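Local coordinates for cysteine desulfurase (Stenotrophomonas maltophilia, PDB 6WCI), which probably removes sulfur from L-cysteine, using pyridoxal 5'-phosphate, to leave L-alanine and pass the sulfur to a sulfur carrier, at residues R208-K212 with R213-T217. Sequence-based numbering, arbitrary orientation.
Sequences REARK and RGIIT
Ala210 and Ile215 close a Schellman motif, the turn by which helix 203-212 ends and the chain swings back into strand 216-220 of a beta-alpha-beta unit in the large mixed sheet of this class-V aminotransferase fold. Ile215 N donates to Ala210 O at 3.0 Å, the six-to-one bond of the motif, while the inner bond, from Gly214 N to Arg211 O, is weak at 3.3 Å. Gly214 is the C-prime residue: its phi of 65° turns the chain out of the helix, a conformation that costs little where no CB is present. Ala210 O also accepts from Arg213 N at 2.9 Å; the two donors approach from opposite faces of the carbonyl plane, and this one oxygen serves two amides as the helix ends. The same Arg213 N makes a further, weak bond to Glu209 O.

Glu209 and Arg213, four residues apart, add a salt bridge across the helix end. The Arg213 chain runs extended from CG to NE past Glu209 O, and its guanidinium grips one oxygen side-on: OE2 of Glu209 takes NE at 2.8 Å through its anti lone pair, and NH2 from above the carboxylate plane. The two planes stand 78° apart, so this is not the flat, two-oxygen pairing. With CG anti to the backbone N and a bend at chi2 (61°), the Glu209 carboxylate is brought to the arginine, whose NH1 is satisfied by Met181 O. Arg211 is satisfied by Asp238 and Gly236 O, both just before strand 239-243.

A small alanine suits this buried site, for the returning chain passes close by. Ile215 CB lies 4.0 Å from Ala210 CB, its side chain also touching Val185 and Leu188 of strand 185-191, and CG2 of Thr217 presses on Ala210 CB at a tight 3.4 Å.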
ATOM      1  N   ARG B 208      19.388 -15.507 -19.228  1.00 40.27           N
ATOM      2  CA  ARG B 208      19.498 -16.599 -20.185  1.00 41.39           C
ATOM      3  C   ARG B 208      20.356 -17.725 -19.626  1.00 46.08           C
ATOM      4  O   ARG B 208      20.041 -18.905 -19.807  1.00 44.20           O
ATOM      5  CB  ARG B 208      20.080 -16.095 -21.508  1.00 43.07           C
ATOM      6  CG  ARG B 208      20.376 -17.211 -22.500  1.00 46.78           C
ATOM      7  CD  ARG B 208      21.292 -16.758 -23.616  1.00 63.24           C
ATOM      8  NE  ARG B 208      22.582 -16.284 -23.114  1.00 75.48           N
ATOM      9  CZ  ARG B 208      23.018 -15.032 -23.240  1.00 83.59           C
ATOM     10  NH1 ARG B 208      22.272 -14.128 -23.865  1.00 82.99           N
ATOM     11  NH2 ARG B 208      24.201 -14.685 -22.752  1.00 86.31           N
ATOM     12  N   GLU B 209      21.453 -17.377 -18.949  1.00 46.24           N
ATOM     13  CA  GLU B 209      22.323 -18.402 -18.384  1.00 47.93           C
ATOM     14  C   GLU B 209      21.678 -19.040 -17.160  1.00 48.15           C
ATOM     15  O   GLU B 209      21.829 -20.243 -16.929  1.00 49.96           O
ATOM     16  CB  GLU B 209      23.683 -17.799 -18.037  1.00 52.00           C
ATOM     17  CG  GLU B 209      24.710 -18.795 -17.555  1.00 60.50           C
ATOM     18  CD  GLU B 209      25.032 -19.867 -18.585  1.00 66.85           C
ATOM     19  OE1 GLU B 209      25.150 -19.533 -19.785  1.00 65.73           O
ATOM     20  OE2 GLU B 209      25.156 -21.048 -18.184  1.00 66.63           O
ATOM     21  N   ALA B 210      20.940 -18.255 -16.376  1.00 43.85           N
ATOM     22  CA  ALA B 210      20.225 -18.833 -15.247  1.00 40.68           C
ATOM     23  C   ALA B 210      19.174 -19.829 -15.728  1.00 43.72           C
ATOM     24  O   ALA B 210      19.106 -20.962 -15.240  1.00 42.29           O
ATOM     25  CB  ALA B 210      19.586 -17.729 -14.404  1.00 37.40           C
ATOM     26  N   ARG B 211      18.366 -19.429 -16.716  1.00 38.39           N
ATOM     27  CA  ARG B 211      17.336 -20.321 -17.242  1.00 45.06           C
ATOM     28  C   ARG B 211      17.939 -21.603 -17.800  1.00 42.88           C
ATOM     29  O   ARG B 211      17.307 -22.664 -17.748  1.00 45.76           O
ATOM     30  CB  ARG B 211      16.509 -19.611 -18.318  1.00 40.43           C
ATOM     31  CG  ARG B 211      15.262 -20.397 -18.747  1.00 40.30           C
ATOM     32  CD  ARG B 211      14.284 -19.531 -19.534  1.00 46.01           C
ATOM     33  NE  ARG B 211      14.028 -18.264 -18.850  1.00 50.74           N
ATOM     34  CZ  ARG B 211      13.196 -18.121 -17.823  1.00 47.98           C
ATOM     35  NH1 ARG B 211      12.531 -19.171 -17.357  1.00 53.79           N
ATOM     36  NH2 ARG B 211      13.033 -16.929 -17.257  1.00 39.13           N
ATOM     37  N   LYS B 212      19.152 -21.529 -18.337  1.00 47.17           N
ATOM     38  CA  LYS B 212      19.795 -22.726 -18.855  1.00 45.99           C
ATOM     39  C   LYS B 212      20.108 -23.717 -17.737  1.00 51.05           C
ATOM     40  O   LYS B 212      20.160 -24.930 -17.980  1.00 49.05           O
ATOM     41  CB  LYS B 212      21.062 -22.335 -19.622  1.00 44.64           C
ATOM     42  CG  LYS B 212      21.455 -23.309 -20.714  1.00 52.29           C
ATOM     43  CD  LYS B 212      22.450 -22.688 -21.701  1.00 48.16           C
ATOM     44  CE  LYS B 212      23.892 -22.937 -21.281  1.00 69.34           C
ATOM     45  NZ  LYS B 212      24.847 -22.624 -22.383  1.00 69.65           N
ATOM     46  N   ARG B 213      20.306 -23.227 -16.514  1.00 41.99           N
ATOM     47  CA  ARG B 213      20.627 -24.071 -15.372  1.00 45.51           C
ATOM     48  C   ARG B 213      19.423 -24.327 -14.468  1.00 46.01           C
ATOM     49  O   ARG B 213      19.589 -24.826 -13.350  1.00 43.91           O
ATOM     50  CB  ARG B 213      21.763 -23.440 -14.570  1.00 42.29           C
ATOM     51  CG  ARG B 213      22.858 -22.879 -15.448  1.00 48.50           C
ATOM     52  CD  ARG B 213      24.081 -22.506 -14.649  1.00 48.79           C
ATOM     53  NE  ARG B 213      25.097 -21.897 -15.494  1.00 47.19           N
ATOM     54  CZ  ARG B 213      26.404 -22.022 -15.289  1.00 59.61           C
ATOM     55  NH1 ARG B 213      26.853 -22.751 -14.274  1.00 64.80           N
ATOM     56  NH2 ARG B 213      27.257 -21.437 -16.114  1.00 59.96           N
ATOM     57  N   GLY B 214      18.218 -24.004 -14.925  1.00 44.74           N
ATOM     58  CA  GLY B 214      17.047 -24.180 -14.081  1.00 43.93           C
ATOM     59  C   GLY B 214      17.040 -23.297 -12.853  1.00 44.71           C
ATOM     60  O   GLY B 214      16.615 -23.736 -11.778  1.00 46.71           O
ATOM     61  N   ILE B 215      17.497 -22.056 -12.983  1.00 38.72           N
ATOM     62  CA  ILE B 215      17.590 -21.141 -11.851  1.00 35.88           C
ATOM     63  C   ILE B 215      16.595 -20.005 -12.056  1.00 36.11           C
ATOM     64  O   ILE B 215      16.669 -19.268 -13.051  1.00 41.41           O
ATOM     65  CB  ILE B 215      19.020 -20.611 -11.674  1.00 38.91           C
ATOM     66  CG1 ILE B 215      19.963 -21.764 -11.318  1.00 37.79           C
ATOM     67  CG2 ILE B 215      19.052 -19.519 -10.612  1.00 40.71           C
ATOM     68  CD1 ILE B 215      21.426 -21.374 -11.261  1.00 39.04           C
ATOM     69  N   ILE B 216      15.659 -19.865 -11.115  1.00 36.73           N
ATOM     70  CA  ILE B 216      14.688 -18.779 -11.171  1.00 35.28           C
ATOM     71  C   ILE B 216      15.384 -17.446 -10.920  1.00 34.48           C
ATOM     72  O   ILE B 216      16.233 -17.325 -10.026  1.00 35.87           O
ATOM     73  CB  ILE B 216      13.568 -19.008 -10.143  1.00 31.42           C
ATOM     74  CG1 ILE B 216      12.757 -20.268 -10.490  1.00 39.73           C
ATOM     75  CG2 ILE B 216      12.690 -17.763 -10.039  1.00 29.60           C
ATOM     76  CD1 ILE B 216      12.146 -20.254 -11.887  1.00 45.65           C
ATOM     77  N   THR B 217      15.019 -16.431 -11.694  1.00 31.73           N
ATOM     78  CA  THR B 217      15.588 -15.096 -11.531  1.00 33.47           C
ATOM     79  C   THR B 217      14.531 -14.118 -11.043  1.00 32.68           C
ATOM     80  O   THR B 217      13.461 -13.996 -11.652  1.00 30.80           O
ATOM     81  CB  THR B 217      16.202 -14.583 -12.832  1.00 36.74           C
ATOM     82  OG1 THR B 217      15.276 -14.740 -13.915  1.00 38.26           O
ATOM     83  CG2 THR B 217      17.476 -15.331 -13.144  1.00 34.32           C
TER